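Local coordinates for structural protein ORF273 (Acidianus two-tailed virus, PDB 4ART) that serves as a structural component of the virion and withstands heat and acid, though its precise role in the particle is unknown, at residues Y58-R63 with D72-V77; F102-D107 with Y220-N225; P111-I116 with Y208-A213. All coordinates share one frame; numbering follows the deposited sequence.

Contact 1 of 3, residues Y58-R63 with D72-V77; sequences YYYILR and DYDIEV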
loop_
_atom_site.group_PDB
_atom_site.type_symbol
_atom_site.label_atom_id
_atom_site.label_comp_id
_atom_site.label_asym_id
_atom_site.label_seq_id
_atom_site.Cartn_x
_atom_site.Cartn_y
_atom_site.Cartn_z
ATOM N N TYR A 58 -2.895 13.893 -4.063
ATOM C CA TYR A 58 -2.008 13.991 -5.217
ATOM C C TYR A 58 -2.016 15.374 -5.826
ATOM O O TYR A 58 -3.082 15.973 -5.979
ATOM C CB TYR A 58 -2.331 12.912 -6.268
ATOM C CG TYR A 58 -2.244 11.500 -5.727
ATOM C CD1 TYR A 58 -1.018 10.860 -5.594
ATOM C CD2 TYR A 58 -3.385 10.820 -5.310
ATOM C CE1 TYR A 58 -0.928 9.573 -5.069
ATOM C CE2 TYR A 58 -3.307 9.529 -4.782
ATOM C CZ TYR A 58 -2.077 8.904 -4.676
ATOM O OH TYR A 58 -1.992 7.638 -4.151
ATOM N N TYR A 59 -0.826 15.885 -6.159
ATOM C CA TYR A 59 -0.694 17.210 -6.744
ATOM C C TYR A 59 0.350 17.253 -7.827
ATOM O O TYR A 59 1.273 16.441 -7.840
ATOM C CB TYR A 59 -0.233 18.232 -5.697
ATOM C CG TYR A 59 -1.113 18.389 -4.487
ATOM C CD1 TYR A 59 -2.109 19.362 -4.449
ATOM C CD2 TYR A 59 -0.867 17.660 -3.326
ATOM C CE1 TYR A 59 -2.898 19.538 -3.319
ATOM C CE2 TYR A 59 -1.653 17.826 -2.192
ATOM C CZ TYR A 59 -2.653 18.776 -2.192
ATOM O OH TYR A 59 -3.395 18.953 -1.069
ATOM N N TYR A 60 0.254 18.277 -8.685
ATOM C CA TYR A 60 1.306 18.582 -9.637
ATOM C C TYR A 60 1.865 19.966 -9.300
ATOM O O TYR A 60 1.114 20.870 -8.934
ATOM C CB TYR A 60 0.795 18.608 -11.075
ATOM C CG TYR A 60 0.215 17.307 -11.598
ATOM C CD1 TYR A 60 0.927 16.116 -11.510
ATOM C CD2 TYR A 60 -0.982 17.295 -12.305
ATOM C CE1 TYR A 60 0.419 14.928 -12.048
ATOM C CE2 TYR A 60 -1.488 16.122 -12.857
ATOM C CZ TYR A 60 -0.795 14.934 -12.709
ATOM O OH TYR A 60 -1.319 13.777 -13.241
ATOM N N ILE A 61 3.171 20.129 -9.429
ATOM C CA ILE A 61 3.818 21.419 -9.289
ATOM C C ILE A 61 4.296 21.740 -10.687
ATOM O O ILE A 61 4.960 20.915 -11.333
ATOM C CB ILE A 61 4.939 21.540 -8.207
ATOM C CG1 ILE A 61 4.420 21.095 -6.825
ATOM C CG2 ILE A 61 5.485 22.983 -8.135
ATOM C CD1 ILE A 61 5.473 21.038 -5.704
ATOM N N LEU A 62 3.890 22.915 -11.172
ATOM C CA LEU A 62 4.232 23.389 -12.494
ATOM C C LEU A 62 5.586 24.058 -12.464
ATOM O O LEU A 62 6.133 24.335 -11.382
ATOM C CB LEU A 62 3.127 24.303 -13.077
ATOM C CG LEU A 62 1.782 23.640 -13.434
ATOM C CD1 LEU A 62 0.961 24.518 -14.349
ATOM C CD2 LEU A 62 1.888 22.170 -13.823
ATOM N N ARG A 63 6.163 24.259 -13.645
ATOM C CA ARG A 63 7.500 24.813 -13.799
ATOM C C ARG A 63 7.558 26.266 -13.231
ATOM O O ARG A 63 8.602 26.691 -12.771
ATOM C CB ARG A 63 7.901 24.679 -15.297
ATOM C CG ARG A 63 9.374 24.837 -15.631
ATOM C CD ARG A 63 10.293 23.713 -15.187
ATOM N NE ARG A 63 11.706 24.088 -15.324
ATOM C CZ ARG A 63 12.391 24.820 -14.445
ATOM N NH1 ARG A 63 11.802 25.272 -13.341
ATOM N NH2 ARG A 63 13.667 25.114 -14.668
ATOM N N ASP A 72 -7.993 17.130 -10.743
ATOM C CA ASP A 72 -8.580 18.302 -11.401
ATOM C C ASP A 72 -7.733 18.684 -12.622
ATOM O O ASP A 72 -8.284 18.880 -13.703
ATOM C CB ASP A 72 -8.643 19.515 -10.430
ATOM C CG ASP A 72 -9.530 19.389 -9.196
ATOM O OD1 ASP A 72 -10.507 18.603 -9.238
ATOM O OD2 ASP A 72 -9.284 20.126 -8.209
ATOM N N TYR A 73 -6.388 18.741 -12.445
ATOM C CA TYR A 73 -5.435 19.123 -13.480
ATOM C C TYR A 73 -5.533 18.216 -14.699
ATOM O O TYR A 73 -5.533 18.712 -15.836
ATOM C CB TYR A 73 -4.000 19.202 -12.922
ATOM C CG TYR A 73 -3.052 19.952 -13.822
ATOM C CD1 TYR A 73 -2.404 19.311 -14.876
ATOM C CD2 TYR A 73 -2.813 21.307 -13.637
ATOM C CE1 TYR A 73 -1.542 20.001 -15.719
ATOM C CE2 TYR A 73 -1.936 22.003 -14.464
ATOM C CZ TYR A 73 -1.310 21.344 -15.510
ATOM O OH TYR A 73 -0.493 22.029 -16.368
ATOM N N ASP A 74 -5.686 16.897 -14.465
ATOM C CA ASP A 74 -5.865 15.896 -15.520
ATOM C C ASP A 74 -7.098 16.175 -16.366
ATOM O O ASP A 74 -7.052 15.922 -17.570
ATOM C CB ASP A 74 -5.912 14.469 -14.941
ATOM C CG ASP A 74 -4.564 13.951 -14.416
ATOM O OD1 ASP A 74 -3.513 14.454 -14.865
ATOM O OD2 ASP A 74 -4.568 13.038 -13.571
ATOM N N ILE A 75 -8.203 16.689 -15.743
ATOM C CA ILE A 75 -9.455 17.047 -16.431
ATOM C C ILE A 75 -9.209 18.284 -17.303
ATOM O O ILE A 75 -9.628 18.303 -18.459
ATOM C CB ILE A 75 -10.651 17.236 -15.446
ATOM C CG1 ILE A 75 -10.905 15.994 -14.533
ATOM C CG2 ILE A 75 -11.928 17.731 -16.141
ATOM C CD1 ILE A 75 -11.677 14.717 -15.030
ATOM N N GLU A 76 -8.497 19.288 -16.764
ATOM C CA GLU A 76 -8.127 20.513 -17.491
ATOM C C GLU A 76 -7.226 20.208 -18.701
ATOM O O GLU A 76 -7.368 20.855 -19.735
ATOM C CB GLU A 76 -7.481 21.550 -16.552
ATOM C CG GLU A 76 -8.404 22.062 -15.454
ATOM C CD GLU A 76 -9.620 22.835 -15.930
ATOM O OE1 GLU A 76 -9.504 24.072 -16.089
ATOM O OE2 GLU A 76 -10.681 22.206 -16.153
ATOM N N VAL A 77 -6.360 19.179 -18.603
ATOM C CA VAL A 77 -5.512 18.720 -19.713
ATOM C C VAL A 77 -6.417 18.100 -20.792
ATOM O O VAL A 77 -6.327 18.475 -21.973
ATOM C CB VAL A 77 -4.382 17.757 -19.243
ATOM C CG1 VAL A 77 -3.661 17.134 -20.440
ATOM C CG2 VAL A 77 -3.382 18.486 -18.345
#
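Tyr60 and Leu62 of strand 58-62 reach across to Tyr73 of helix 70-78, in a beta-hairpin followed directly by a helix. Strand 58-62 pairs with strand 67-69, and the chain then enters helix 70-78, which runs over the hairpin with its short axis segment 9.6 Å from that of the strand. Because neighbouring residues of a strand face contrary sides, Tyr60 and Leu62 meet this helix while Ile61 packs on helix 23-44.

The tight part surrounds the buried Tyr73. With CG anti to the backbone N (chi1 -164°), its ring extends from the helix toward the strand. Leu62 comes from the opposite direction, and both methyls approach the phenol end from one side of the ring plane, CD1 and CD2 each 3.5 Å from Tyr73 OH. A branched leucine suits this spot, since both arms can reach the end of one ring. The hydroxyl itself is hydrogen-bonded to the backbone carbonyl of Ser83. Tyr60 turns a ring edge to the base of the same side chain: Tyr73 CB lies in the plane of that ring, 3.6 Å from Tyr60 CD2. The two ring planes are 79° apart, but their meeting is oblique.

Toward solvent the contact becomes looser and polar. Tyrosine suits position 60 because its carbon edge serves the inner packing while its hydroxyl extends to the exposed Asp74. The Asp74 side chain crosses that of Tyr60 at about a right angle, its carboxylate plane turned 60° from the ring, and Tyr60 OH donates to Asp74 OD1 at 2.8 Å, meeting its syn lone pair.

Contact 2 of 3, residues F102-D107 with Y220-N225; sequences FLFDID and YYVDHN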
loop_
_atom_site.group_PDB
_atom_site.type_symbol
_atom_site.label_atom_id
_atom_site.label_comp_id
_atom_site.label_asym_id
_atom_site.label_seq_id
_atom_site.Cartn_x
_atom_site.Cartn_y
_atom_site.Cartn_z
ATOM N N PHE A 102 4.991 6.847 10.422
ATOM C CA PHE A 102 5.403 8.166 9.948
ATOM C C PHE A 102 6.912 8.164 9.664
ATOM O O PHE A 102 7.323 8.509 8.565
ATOM C CB PHE A 102 5.055 9.244 11.008
ATOM C CG PHE A 102 5.558 10.642 10.730
ATOM C CD1 PHE A 102 5.096 11.363 9.632
ATOM C CD2 PHE A 102 6.426 11.269 11.610
ATOM C CE1 PHE A 102 5.542 12.663 9.389
ATOM C CE2 PHE A 102 6.868 12.576 11.366
ATOM C CZ PHE A 102 6.420 13.262 10.262
ATOM N N LEU A 103 7.722 7.717 10.631
ATOM C CA LEU A 103 9.189 7.661 10.475
ATOM C C LEU A 103 9.595 6.694 9.376
ATOM O O LEU A 103 10.466 7.008 8.566
ATOM C CB LEU A 103 9.860 7.293 11.803
ATOM C CG LEU A 103 9.714 8.289 12.948
ATOM C CD1 LEU A 103 10.452 7.775 14.163
ATOM C CD2 LEU A 103 10.202 9.698 12.557
ATOM N N PHE A 104 8.903 5.553 9.293
ATOM C CA PHE A 104 9.176 4.577 8.244
ATOM C C PHE A 104 8.859 5.142 6.843
ATOM O O PHE A 104 9.644 4.974 5.913
ATOM C CB PHE A 104 8.458 3.251 8.521
ATOM C CG PHE A 104 8.675 2.242 7.439
ATOM C CD1 PHE A 104 9.864 1.516 7.375
ATOM C CD2 PHE A 104 7.708 2.030 6.469
ATOM C CE1 PHE A 104 10.098 0.622 6.334
ATOM C CE2 PHE A 104 7.926 1.099 5.454
ATOM C CZ PHE A 104 9.120 0.394 5.396
ATOM N N ASP A 105 7.717 5.811 6.701
ATOM C CA ASP A 105 7.313 6.442 5.450
ATOM C C ASP A 105 8.314 7.529 5.033
ATOM O O ASP A 105 8.606 7.624 3.859
ATOM C CB ASP A 105 5.902 7.045 5.572
ATOM C CG ASP A 105 4.759 6.036 5.636
ATOM O OD1 ASP A 105 5.043 4.803 5.674
ATOM O OD2 ASP A 105 3.588 6.475 5.701
ATOM N N ILE A 106 8.867 8.311 6.003
ATOM C CA ILE A 106 9.880 9.376 5.800
ATOM C C ILE A 106 11.169 8.781 5.228
ATOM O O ILE A 106 11.721 9.287 4.254
ATOM C CB ILE A 106 10.235 10.087 7.159
ATOM C CG1 ILE A 106 9.113 10.970 7.688
ATOM C CG2 ILE A 106 11.573 10.872 7.101
ATOM C CD1 ILE A 106 9.452 11.546 9.097
ATOM N N ASP A 107 11.661 7.735 5.900
ATOM C CA ASP A 107 12.938 7.081 5.636
ATOM C C ASP A 107 12.952 6.072 4.463
ATOM O O ASP A 107 13.994 5.895 3.824
ATOM C CB ASP A 107 13.500 6.504 6.962
ATOM C CG ASP A 107 13.673 7.549 8.065
ATOM O OD1 ASP A 107 14.123 8.685 7.749
ATOM O OD2 ASP A 107 13.377 7.228 9.248
ATOM N N TYR A 220 10.222 -5.231 10.124
ATOM C CA TYR A 220 11.005 -4.787 11.277
ATOM C C TYR A 220 10.421 -3.499 11.925
ATOM O O TYR A 220 10.243 -3.463 13.131
ATOM C CB TYR A 220 12.514 -4.612 10.862
ATOM C CG TYR A 220 13.398 -4.080 11.966
ATOM C CD1 TYR A 220 13.459 -4.712 13.205
ATOM C CD2 TYR A 220 14.169 -2.941 11.777
ATOM C CE1 TYR A 220 14.255 -4.205 14.238
ATOM C CE2 TYR A 220 14.949 -2.413 12.807
ATOM C CZ TYR A 220 14.995 -3.053 14.034
ATOM O OH TYR A 220 15.811 -2.559 15.021
ATOM N N TYR A 221 10.097 -2.477 11.156
ATOM C CA TYR A 221 9.671 -1.218 11.772
ATOM C C TYR A 221 8.230 -1.055 12.030
ATOM O O TYR A 221 7.869 -0.452 13.044
ATOM C CB TYR A 221 10.122 -0.029 10.924
ATOM C CG TYR A 221 11.611 0.175 10.922
ATOM C CD1 TYR A 221 12.271 0.656 12.053
ATOM C CD2 TYR A 221 12.363 -0.046 9.769
ATOM C CE1 TYR A 221 13.644 0.892 12.042
ATOM C CE2 TYR A 221 13.740 0.200 9.743
ATOM C CZ TYR A 221 14.377 0.666 10.884
ATOM O OH TYR A 221 15.741 0.915 10.874
ATOM N N VAL A 222 7.397 -1.512 11.096
ATOM C CA VAL A 222 5.951 -1.323 11.199
ATOM C C VAL A 222 5.258 -2.527 11.857
ATOM O O VAL A 222 4.364 -2.339 12.701
ATOM C CB VAL A 222 5.326 -0.888 9.825
ATOM C CG1 VAL A 222 3.820 -0.630 9.943
ATOM C CG2 VAL A 222 6.035 0.355 9.288
ATOM N N ASP A 223 5.692 -3.760 11.511
ATOM C CA ASP A 223 5.139 -4.953 12.167
ATOM C C ASP A 223 5.835 -5.202 13.508
ATOM O O ASP A 223 5.405 -6.094 14.245
ATOM C CB ASP A 223 5.154 -6.204 11.264
ATOM C CG ASP A 223 4.218 -6.101 10.067
ATOM O OD1 ASP A 223 3.037 -5.721 10.264
ATOM O OD2 ASP A 223 4.658 -6.422 8.936
ATOM N N HIS A 224 6.887 -4.402 13.834
ATOM C CA HIS A 224 7.631 -4.481 15.091
ATOM C C HIS A 224 8.186 -5.877 15.398
ATOM O O HIS A 224 8.134 -6.350 16.539
ATOM C CB HIS A 224 6.806 -3.921 16.282
ATOM C CG HIS A 224 6.440 -2.487 16.127
ATOM N ND1 HIS A 224 5.158 -2.123 15.728
ATOM C CD2 HIS A 224 7.217 -1.377 16.187
ATOM C CE1 HIS A 224 5.182 -0.802 15.616
ATOM N NE2 HIS A 224 6.399 -0.309 15.886
ATOM N N ASN A 225 8.702 -6.539 14.362
ATOM C CA ASN A 225 9.251 -7.869 14.526
ATOM C C ASN A 225 10.753 -7.739 14.510
ATOM O O ASN A 225 11.321 -7.463 13.459
ATOM C CB ASN A 225 8.736 -8.812 13.416
ATOM C CG ASN A 225 9.081 -10.245 13.725
ATOM O OD1 ASN A 225 10.231 -10.579 13.991
ATOM N ND2 ASN A 225 8.092 -11.100 13.790
#
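Just beyond Tyr221 and Val222, the two residues that pack on Phe104, the amide nitrogen ND2 of Asn225 is gripped twice by the second subunit, through Glu131 OE2 and the carbonyl oxygen of Ala129. Asparagine suits this place, since one ND2 carries two N-H groups and can serve both acceptors. The motif is a helix-to-helix contact in which the C-terminal end of helix 210-221, and the turn that follows, lean against helix 99-108. In that turn His224 takes a left-handed backbone conformation with positive phi (55°), and its NE2 makes a weak hydrogen bond to Asp100 OD2 near the start of helix 99-108.

Between the two segments the meeting is wholly apolar and rests on Phe104. Its CG stands anti to the backbone N (chi1 178°), which sends the ring out from its helix to the place where Tyr221 and Val222 lie side by side. The Val222 methyl CG2 touches the inner part of the ring, 3.7 Å from Phe104 CD2 and equally near CG. On the other ortho carbon, Phe104 CD1 is 3.8 Å from Tyr221 CD2, while Tyr221 CB closes in behind. Both partners cross the phenylalanine side chain at about a right angle, and neither ring offers the other a clear face or edge.

Phenylalanine suits a partly exposed helix surface here because one flat group serves two partners and also meets the ring of Tyr108, one helical turn on. Phe102 rests on strands 139-146 and 154-161, and Ile106 on Ala156 of the latter. The Tyr221 ring is covered on one face by its neighbour: Tyr220 CD2 lies 3.6 Å above its plane, over its centre.

Contact 3 of 3, residues P111-I116 with Y208-A213; sequences PSISDI and YTYDEA. With SO4 (sulfate ion), chain E.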
loop_
_atom_site.group_PDB
_atom_site.type_symbol
_atom_site.label_atom_id
_atom_site.label_comp_id
_atom_site.label_asym_id
_atom_site.label_seq_id
_atom_site.Cartn_x
_atom_site.Cartn_y
_atom_site.Cartn_z
ATOM N N PRO A 111 8.764 6.419 -4.099
ATOM C CA PRO A 111 7.649 6.357 -5.048
ATOM C C PRO A 111 7.436 4.944 -5.514
ATOM O O PRO A 111 8.343 4.109 -5.512
ATOM C CB PRO A 111 8.144 7.150 -6.248
ATOM C CG PRO A 111 9.593 7.261 -6.069
ATOM C CD PRO A 111 9.893 7.206 -4.627
ATOM N N SER A 112 6.200 4.691 -5.872
ATOM C CA SER A 112 5.690 3.499 -6.484
ATOM C C SER A 112 6.578 3.184 -7.719
ATOM O O SER A 112 6.951 4.114 -8.456
ATOM C CB SER A 112 4.252 3.787 -6.907
ATOM O OG SER A 112 4.042 3.482 -8.267
ATOM N N ILE A 113 6.906 1.885 -7.936
ATOM C CA ILE A 113 7.716 1.424 -9.073
ATOM C C ILE A 113 7.033 1.842 -10.370
ATOM O O ILE A 113 7.681 2.390 -11.271
ATOM C CB ILE A 113 7.995 -0.119 -8.986
ATOM C CG1 ILE A 113 9.164 -0.388 -8.035
ATOM C CG2 ILE A 113 8.304 -0.769 -10.370
ATOM C CD1 ILE A 113 10.590 0.113 -8.502
ATOM N N SER A 114 5.709 1.635 -10.420
ATOM C CA SER A 114 4.865 1.981 -11.554
ATOM C C SER A 114 5.070 3.432 -11.959
ATOM O O SER A 114 5.257 3.714 -13.136
ATOM C CB SER A 114 3.390 1.726 -11.231
ATOM O OG SER A 114 3.128 0.362 -10.959
ATOM N N ASP A 115 5.020 4.340 -10.999
ATOM C CA ASP A 115 5.208 5.771 -11.218
ATOM C C ASP A 115 6.581 6.125 -11.772
ATOM O O ASP A 115 6.640 6.810 -12.788
ATOM C CB ASP A 115 4.926 6.575 -9.930
ATOM C CG ASP A 115 3.443 6.822 -9.653
ATOM O OD1 ASP A 115 2.646 6.705 -10.577
ATOM O OD2 ASP A 115 3.101 7.148 -8.509
ATOM N N ILE A 116 7.662 5.651 -11.158
ATOM C CA ILE A 116 9.050 5.953 -11.617
ATOM C C ILE A 116 9.312 5.419 -13.006
ATOM O O ILE A 116 9.919 6.109 -13.821
ATOM C CB ILE A 116 10.161 5.492 -10.626
ATOM C CG1 ILE A 116 9.830 5.866 -9.233
ATOM C CG2 ILE A 116 11.615 5.896 -11.012
ATOM C CD1 ILE A 116 9.705 4.669 -8.575
ATOM N N TYR A 208 18.548 -8.671 -2.425
ATOM C CA TYR A 208 17.093 -8.801 -2.455
ATOM C C TYR A 208 16.498 -8.102 -3.649
ATOM O O TYR A 208 16.986 -7.049 -4.085
ATOM C CB TYR A 208 16.490 -8.160 -1.193
ATOM C CG TYR A 208 16.900 -8.851 0.087
ATOM C CD1 TYR A 208 16.297 -10.039 0.479
ATOM C CD2 TYR A 208 17.851 -8.286 0.933
ATOM C CE1 TYR A 208 16.685 -10.694 1.642
ATOM C CE2 TYR A 208 18.216 -8.914 2.129
ATOM C CZ TYR A 208 17.614 -10.108 2.486
ATOM O OH TYR A 208 17.943 -10.738 3.660
ATOM N N THR A 209 15.386 -8.645 -4.125
ATOM C CA THR A 209 14.594 -8.016 -5.171
ATOM C C THR A 209 13.988 -6.787 -4.481
ATOM O O THR A 209 13.965 -6.735 -3.242
ATOM C CB THR A 209 13.493 -8.920 -5.662
ATOM O OG1 THR A 209 12.597 -9.222 -4.594
ATOM C CG2 THR A 209 13.989 -10.159 -6.344
ATOM N N TYR A 210 13.500 -5.816 -5.268
ATOM C CA TYR A 210 12.915 -4.570 -4.750
ATOM C C TYR A 210 11.720 -4.817 -3.832
ATOM O O TYR A 210 11.572 -4.138 -2.814
ATOM C CB TYR A 210 12.497 -3.680 -5.928
ATOM C CG TYR A 210 12.020 -2.308 -5.503
ATOM C CD1 TYR A 210 12.926 -1.289 -5.215
ATOM C CD2 TYR A 210 10.661 -2.029 -5.380
ATOM C CE1 TYR A 210 12.490 -0.028 -4.803
ATOM C CE2 TYR A 210 10.217 -0.787 -4.937
ATOM C CZ TYR A 210 11.132 0.218 -4.683
ATOM O OH TYR A 210 10.677 1.444 -4.299
ATOM N N ASP A 211 10.832 -5.746 -4.219
ATOM C CA ASP A 211 9.639 -6.021 -3.422
ATOM C C ASP A 211 9.983 -6.599 -2.048
ATOM O O ASP A 211 9.357 -6.227 -1.060
ATOM C CB ASP A 211 8.619 -6.871 -4.222
ATOM C CG ASP A 211 7.873 -6.085 -5.308
ATOM O OD1 ASP A 211 8.150 -4.883 -5.466
ATOM O OD2 ASP A 211 7.018 -6.695 -6.025
ATOM N N GLU A 212 11.024 -7.450 -1.965
ATOM C CA GLU A 212 11.513 -7.954 -0.664
ATOM C C GLU A 212 12.120 -6.798 0.140
ATOM O O GLU A 212 11.963 -6.746 1.361
ATOM C CB GLU A 212 12.643 -8.949 -0.888
ATOM C CG GLU A 212 12.163 -10.253 -1.451
ATOM C CD GLU A 212 13.315 -11.155 -1.789
ATOM O OE1 GLU A 212 14.009 -10.899 -2.803
ATOM O OE2 GLU A 212 13.566 -12.079 -0.986
ATOM N N ALA A 213 12.824 -5.875 -0.549
ATOM C CA ALA A 213 13.459 -4.720 0.100
ATOM C C ALA A 213 12.440 -3.722 0.672
ATOM O O ALA A 213 12.773 -2.953 1.564
ATOM C CB ALA A 213 14.411 -4.027 -0.870
HETATM S S SO4 E . 2.590 0.406 -7.057
HETATM O O1 SO4 E . 3.877 0.547 -7.711
HETATM O O2 SO4 E . 2.261 1.545 -6.210
HETATM O O3 SO4 E . 1.559 0.269 -8.087
HETATM O O4 SO4 E . 2.609 -0.781 -6.192
HETATM O O HOH W 1 8.108 1.862 -4.239
#
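Tyr210 crosses from the first turn of helix 210-221 to Ile113, at the start of helix 113-123. Its CB is still 5.0 Å from Ile113 CD1, but CG lies anti to the backbone N (chi1 -174°) and carries the ring across the gap. Tyr210 CG comes to 4.1 Å from the same methyl. Along one edge CD2 and then CE2 run beside the isoleucine's CG1, with Tyr210 CE2 and Ile113 CG1 closely packed at 3.3 Å. The ring as a whole receives Ile113 CD1 over one face: a CH-pi contact, 3.7 Å from the methyl to the ring centroid and 13° off the normal. Isoleucine suits this site because its slim ethyl arm can lie on a flat face while the side chain also touches Leu169 and Val198.

At the tip, Tyr210 OH meets a water at 2.6 Å, and this water lies in the plane of the ring. The same water donates to Pro111 O, so a polar phenol end in the core is linked to the carbonyl just ahead of the other helix.

Each helix has a hydroxyl residue at its N-cap position. Ser112 OG accepts from Asp115 N at 3.0 Å, nearly straight at 167°, and donates to an oxygen of a sulfate probably taken up from the crystallisation liquor, while Ser114 N adds a weak bond to the same oxygen. Thr209 N gives its hydrogen to Glu212 OE1 at 3.0 Å. The buried Asp211 forms a salt bridge across the interface with Arg215 of the second subunit. The arrangement is that of two helix N-termini meeting in the core: a serine N-cap with a bound anion on one, and the glutamate half of a capping box on the other.

Contact 3 is the core contact of the three, its touching residues all buried, whereas contact 2 lies at the surface and contact 1 is partly buried. Contacts 2 and 3 share helix 210-221, using its two ends, and their other partners, helices 99-108 and 113-123, follow each other in the chain; contact 3 is nested within the loop that contact 2 closes. Contact 1 stands apart, its centre about 25 Å from that of contact 3, and is local in sequence. Chemistry follows place: contact 1 joins apolar packing to a direct hydrogen bond at its solvent side, contact 2 is purely apolar between its segments, and contact 3 adds a bridging water to a CH-pi contact.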